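Local coordinates for methyltransferase (Pectobacterium atrosepticum SCRI1043, PDB 2P7I), which probably transfers methyl groups from S-adenosylmethionine to an acceptor, as a member of the class I SAM-dependent methyltransferases, at the interface of chains A and B. Coordinates in Å, arbitrary orientation; residue numbers count along the deposited sequence, not the author numbering. Chains: chain A/B, Hypothetical protein.

Contact 1: the interface of chains A and B. Residues chain A 179, 231-232, 234-235; chain B 231-234.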
loop_
_atom_site.group_PDB
_atom_site.type_symbol
_atom_site.label_atom_id
_atom_site.label_comp_id
_atom_site.label_asym_id
_atom_site.label_seq_id
_atom_site.Cartn_x
_atom_site.Cartn_y
_atom_site.Cartn_z
ATOM N N LEU A 179 7.712 5.926 9.336
ATOM C CA LEU A 179 7.629 7.263 8.681
ATOM C C LEU A 179 6.902 8.338 9.511
ATOM O O LEU A 179 7.315 9.516 9.508
ATOM C CB LEU A 179 7.017 7.138 7.299
ATOM C CG LEU A 179 7.974 6.513 6.254
ATOM C CD1 LEU A 179 7.219 5.947 5.085
ATOM C CD2 LEU A 179 8.992 7.554 5.771
ATOM N N GLN A 231 11.120 1.552 -3.432
ATOM C CA GLN A 231 10.884 2.957 -3.621
ATOM C C GLN A 231 9.415 3.228 -3.869
ATOM O O GLN A 231 8.923 4.346 -3.598
ATOM C CB GLN A 231 11.690 3.448 -4.824
ATOM C CG GLN A 231 13.184 3.492 -4.493
ATOM C CD GLN A 231 13.999 4.267 -5.491
ATOM O OE1 GLN A 231 13.590 4.463 -6.635
ATOM N NE2 GLN A 231 15.178 4.698 -5.065
ATOM N N GLN A 232 8.722 2.219 -4.372
ATOM C CA GLN A 232 7.274 2.381 -4.692
ATOM C C GLN A 232 6.401 2.081 -3.478
ATOM O O GLN A 232 5.197 2.427 -3.462
ATOM C CB GLN A 232 6.902 1.461 -5.864
ATOM C CG GLN A 232 7.725 1.785 -7.094
ATOM C CD GLN A 232 7.323 1.033 -8.345
ATOM O OE1 GLN A 232 6.331 0.245 -8.378
ATOM N NE2 GLN A 232 8.075 1.281 -9.406
ATOM N N PRO A 234 7.508 2.823 0.207
ATOM C CA PRO A 234 8.396 3.200 1.275
ATOM C C PRO A 234 8.020 2.639 2.626
ATOM O O PRO A 234 8.888 2.322 3.401
ATOM C CB PRO A 234 8.256 4.739 1.289
ATOM C CG PRO A 234 8.033 5.078 -0.078
ATOM C CD PRO A 234 7.122 4.002 -0.606
ATOM N N ASP A 235 6.728 2.604 2.937
ATOM C CA ASP A 235 6.269 2.149 4.268
ATOM C C ASP A 235 6.583 0.697 4.544
ATOM O O ASP A 235 6.615 0.275 5.698
ATOM C CB ASP A 235 4.763 2.391 4.411
ATOM C CG ASP A 235 4.273 2.215 5.853
ATOM O OD1 ASP A 235 4.834 2.835 6.796
ATOM O OD2 ASP A 235 3.317 1.424 6.035
ATOM N N GLN B 231 4.294 10.953 -1.253
ATOM C CA GLN B 231 5.631 10.363 -1.346
ATOM C C GLN B 231 5.727 8.991 -0.697
ATOM O O GLN B 231 6.556 8.175 -1.113
ATOM C CB GLN B 231 6.683 11.291 -0.749
ATOM C CG GLN B 231 6.831 12.559 -1.570
ATOM C CD GLN B 231 7.866 13.512 -1.024
ATOM O OE1 GLN B 231 8.335 13.340 0.091
ATOM N NE2 GLN B 231 8.170 14.570 -1.796
ATOM N N GLN B 232 4.901 8.728 0.315
ATOM C CA GLN B 232 4.921 7.447 0.995
ATOM C C GLN B 232 4.083 6.376 0.261
ATOM O O GLN B 232 4.211 5.202 0.582
ATOM C CB GLN B 232 4.417 7.631 2.447
ATOM C CG GLN B 232 5.242 8.679 3.188
ATOM C CD GLN B 232 4.933 8.852 4.671
ATOM O OE1 GLN B 232 4.055 8.185 5.279
ATOM N NE2 GLN B 232 5.698 9.729 5.286
ATOM N N TYR B 233 3.255 6.791 -0.707
ATOM C CA TYR B 233 2.424 5.841 -1.468
ATOM C C TYR B 233 2.472 6.250 -2.951
ATOM O O TYR B 233 1.479 6.679 -3.512
ATOM C CB TYR B 233 0.964 5.835 -0.935
ATOM C CG TYR B 233 0.832 5.326 0.467
ATOM C CD1 TYR B 233 0.878 3.951 0.770
ATOM C CD2 TYR B 233 0.762 6.228 1.515
ATOM C CE1 TYR B 233 0.796 3.522 2.059
ATOM C CE2 TYR B 233 0.667 5.806 2.800
ATOM C CZ TYR B 233 0.681 4.454 3.085
ATOM O OH TYR B 233 0.637 4.066 4.393
ATOM N N PRO B 234 3.668 6.162 -3.565
ATOM C CA PRO B 234 3.787 6.573 -4.950
ATOM C C PRO B 234 2.727 5.999 -5.876
ATOM O O PRO B 234 2.301 6.665 -6.795
ATOM C CB PRO B 234 5.183 6.065 -5.311
ATOM C CG PRO B 234 5.942 6.228 -4.049
ATOM C CD PRO B 234 4.956 5.726 -3.042
HETATM O O HOH W 1 4.302 2.507 1.083
#

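Contact 2: the interface of chains A and B. Residues chain A 197, 227-228, 231-232; chain B 183, 194-196.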
loop_
_atom_site.group_PDB
_atom_site.type_symbol
_atom_site.label_atom_id
_atom_site.label_comp_id
_atom_site.label_asym_id
_atom_site.label_seq_id
_atom_site.Cartn_x
_atom_site.Cartn_y
_atom_site.Cartn_z
ATOM N N SER A 197 11.225 8.436 1.715
ATOM C CA SER A 197 11.367 7.232 0.903
ATOM C C SER A 197 11.727 6.037 1.752
ATOM O O SER A 197 11.770 6.143 2.976
ATOM C CB SER A 197 12.415 7.428 -0.195
ATOM O OG SER A 197 12.294 6.407 -1.174
ATOM N N TYR A 227 15.207 -3.361 -4.280
ATOM C CA TYR A 227 15.507 -1.942 -4.069
ATOM C C TYR A 227 14.593 -1.114 -4.949
ATOM O O TYR A 227 14.002 -0.162 -4.477
ATOM C CB TYR A 227 16.965 -1.643 -4.384
ATOM C CG TYR A 227 17.290 -0.146 -4.445
ATOM C CD1 TYR A 227 17.464 0.601 -3.287
ATOM C CD2 TYR A 227 17.450 0.481 -5.646
ATOM C CE1 TYR A 227 17.770 1.931 -3.360
ATOM C CE2 TYR A 227 17.757 1.836 -5.733
ATOM C CZ TYR A 227 17.901 2.551 -4.603
ATOM O OH TYR A 227 18.212 3.898 -4.696
ATOM N N GLN A 228 14.468 -1.467 -6.203
ATOM C CA GLN A 228 13.612 -0.711 -7.090
ATOM C C GLN A 228 12.147 -0.703 -6.612
ATOM O O GLN A 228 11.473 0.333 -6.574
ATOM C CB GLN A 228 13.688 -1.315 -8.468
ATOM C CG GLN A 228 15.025 -1.202 -9.142
ATOM C CD GLN A 228 15.049 -2.044 -10.407
ATOM O OE1 GLN A 228 14.456 -1.681 -11.433
ATOM N NE2 GLN A 228 15.633 -3.212 -10.314
ATOM N N GLN A 231 11.120 1.552 -3.432
ATOM C CA GLN A 231 10.884 2.957 -3.621
ATOM C C GLN A 231 9.415 3.228 -3.869
ATOM O O GLN A 231 8.923 4.346 -3.598
ATOM C CB GLN A 231 11.690 3.448 -4.824
ATOM C CG GLN A 231 13.184 3.492 -4.493
ATOM C CD GLN A 231 13.999 4.267 -5.491
ATOM O OE1 GLN A 231 13.590 4.463 -6.635
ATOM N NE2 GLN A 231 15.178 4.698 -5.065
ATOM N N GLN A 232 8.722 2.219 -4.372
ATOM C CA GLN A 232 7.274 2.381 -4.692
ATOM C C GLN A 232 6.401 2.081 -3.478
ATOM O O GLN A 232 5.197 2.427 -3.462
ATOM C CB GLN A 232 6.902 1.461 -5.864
ATOM C CG GLN A 232 7.725 1.785 -7.094
ATOM C CD GLN A 232 7.323 1.033 -8.345
ATOM O OE1 GLN A 232 6.331 0.245 -8.378
ATOM N NE2 GLN A 232 8.075 1.281 -9.406
ATOM N N GLU B 183 8.229 2.619 -16.111
ATOM C CA GLU B 183 9.602 2.148 -15.974
ATOM C C GLU B 183 9.968 1.209 -17.106
ATOM O O GLU B 183 11.081 1.260 -17.607
ATOM C CB GLU B 183 9.880 1.538 -14.598
ATOM C CG GLU B 183 11.309 1.098 -14.489
ATOM C CD GLU B 183 11.823 0.930 -13.110
ATOM O OE1 GLU B 183 11.093 1.205 -12.138
ATOM O OE2 GLU B 183 13.007 0.573 -13.006
ATOM N N THR B 194 16.689 6.112 -11.897
ATOM C CA THR B 194 17.421 6.378 -10.680
ATOM C C THR B 194 16.516 6.503 -9.458
ATOM O O THR B 194 16.897 6.125 -8.360
ATOM C CB THR B 194 18.181 7.691 -10.875
ATOM O OG1 THR B 194 19.066 7.550 -12.004
ATOM C CG2 THR B 194 18.960 8.069 -9.647
ATOM N N TYR B 195 15.331 7.092 -9.671
ATOM C CA TYR B 195 14.376 7.286 -8.575
ATOM C C TYR B 195 12.963 7.149 -9.073
ATOM O O TYR B 195 12.632 7.580 -10.172
ATOM C CB TYR B 195 14.558 8.622 -7.850
ATOM C CG TYR B 195 14.949 8.412 -6.411
ATOM C CD1 TYR B 195 14.013 8.452 -5.381
ATOM C CD2 TYR B 195 16.258 8.110 -6.084
ATOM C CE1 TYR B 195 14.413 8.218 -4.039
ATOM C CE2 TYR B 195 16.650 7.877 -4.774
ATOM C CZ TYR B 195 15.744 7.929 -3.767
ATOM O OH TYR B 195 16.226 7.687 -2.483
ATOM N N ARG B 196 12.123 6.532 -8.254
ATOM C CA ARG B 196 10.703 6.395 -8.529
ATOM C C ARG B 196 9.961 7.041 -7.361
ATOM O O ARG B 196 10.320 6.811 -6.197
ATOM C CB ARG B 196 10.268 4.939 -8.583
ATOM C CG ARG B 196 11.135 4.061 -9.480
ATOM C CD ARG B 196 11.524 2.760 -8.903
ATOM N NE ARG B 196 12.386 2.089 -9.860
ATOM C CZ ARG B 196 13.710 2.241 -9.903
ATOM N NH1 ARG B 196 14.345 2.921 -8.955
ATOM N NH2 ARG B 196 14.430 1.639 -10.846
HETATM O O HOH W 2 10.354 6.643 -3.273
HETATM O O HOH W 3 15.172 4.989 -1.856
HETATM O O HOH W 4 18.782 4.587 -7.429
#

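Contact 1: the interface of chains A and B
B:Gln232, A:Pro234 and A:Asp235 bury the most surface in this patch, where the segments that follow helix 220-230 in the two chains meet close to the two-fold axis. The side chain of B:Gln232 leaves the backbone with CG anti to its carbonyl carbon (chi1 -56°) and runs extended beyond it, so that its amide is carried forward to A:Leu179, the first residue of helix 179-188. The two side chains meet tip to tip. The amide nitrogen NE2 of B:Gln232 lies 3.5 Å from CB of A:Leu179, and the methyl CD1 of A:Leu179 rests 3.7 Å from the amide carbon CD of B:Gln232. This is packing of an amide against aliphatic carbon, with no polar bond between the pair.

A:Pro234 opens the 3-10 helix 234-236 and turns its ring carbons toward the partner backbone. CD of A:Pro234 sits 3.4 Å from the carbonyl O of B:Gln232, while CG is 3.6 Å from O of B:Gln231. B:Pro234 does the same in return, its CD 3.3 Å from O of A:Gln232. The rings of A:Pro234 and B:Pro234 come tip to tip with their CD atoms 3.7 Å apart.

Polar contact is made through water. Water 1 bonds to the backbone N of A:Asp235 (3.1 Å) and to O of B:Gln232. The carboxylate of A:Asp235, with CG anti to the backbone N (chi1 -168°), runs alongside the ring of B:Tyr233, their planes 51° apart, without a bond between them. The patch probably serves the A-B pairing as a close-fitting centre of proline and aliphatic carbon against backbone carbonyls and an amide, with a water bridge as its polar link, although the coordinates alone do not establish that this dimer forms in the cell.

Contact 2: the interface of chains A and B
The tight part of this contact is the grip of B:Arg196 on A:Gln231. Amide oxygen OE1 of A:Gln231 accepts two bonds from that one residue: guanidinium NH1 of B:Arg196 donates at 2.9 Å, and backbone N of B:Arg196 at 3.0 Å. Both donors stand above the amide plane, yet OE1 lies at the guanidinium edge, in its plane, and the amide and guanidinium planes are 55° apart. With CG beside the backbone N (chi1 -50°) and a bend at chi2 (135°), the arginine chain brings NH1 to the same oxygen that the backbone N reaches.

B:Glu183 holds the guanidinium from within chain B, side-on. Its OE1 receives NE of B:Arg196 at 2.8 Å through the syn lone pair, and its OE2 takes NH2 from above the carboxylate plane. This salt bridge fixes the rotation of the guanidinium and probably offsets its charge. A:Gln228 crosses obliquely over one guanidinium face, its CG 3.4 Å from NH2 of B:Arg196 and offset toward the rim. OE1 of A:Gln228 faces OE2 of B:Glu183 at 3.1 Å, an unfavourable pair as modelled; the amide may be turned the other way.

With OE1 so engaged, NE2 of A:Gln231 is set over the centre of the B:Tyr195 ring, 3.4 Å above its plane; the two side chains cross at about a right angle.

Around this grip the contact loosens and runs through water. Water 3 links NE2 of A:Gln231, OG of A:Ser197 and the phenol OH of B:Tyr195. Water 2 joins the same serine hydroxyl and O of A:Gln231 to O of B:Arg196. On another side, water 4 bridges OH of A:Tyr227 to O of B:Thr194.

In the fold, the end of helix 220-230 and the residues just after it in chain A lie against strand 192-201 of chain B, backed by helix 179-188, with the same strand of chain A contributing A:Ser197 on the watery side.

Contact 1 and contact 2 lie about 9 Å apart, measured between the centres of their C-alpha atoms, and share A:Gln231 and A:Gln232. The segment after helix 220-230 thus serves both: the backbone of the shared residues faces contact 1 and their side chains contact 2, where A:Gln232 lies loosely beside B:Arg196. Helix 179-188 also takes part in each, from chain A in one and chain B in the other. Two-fold symmetry repeats every contact with chains exchanged, so a centre without direct polar bonds is flanked by hydrogen-bonded clusters; the structure alone does not show whether this pairing is the biological one.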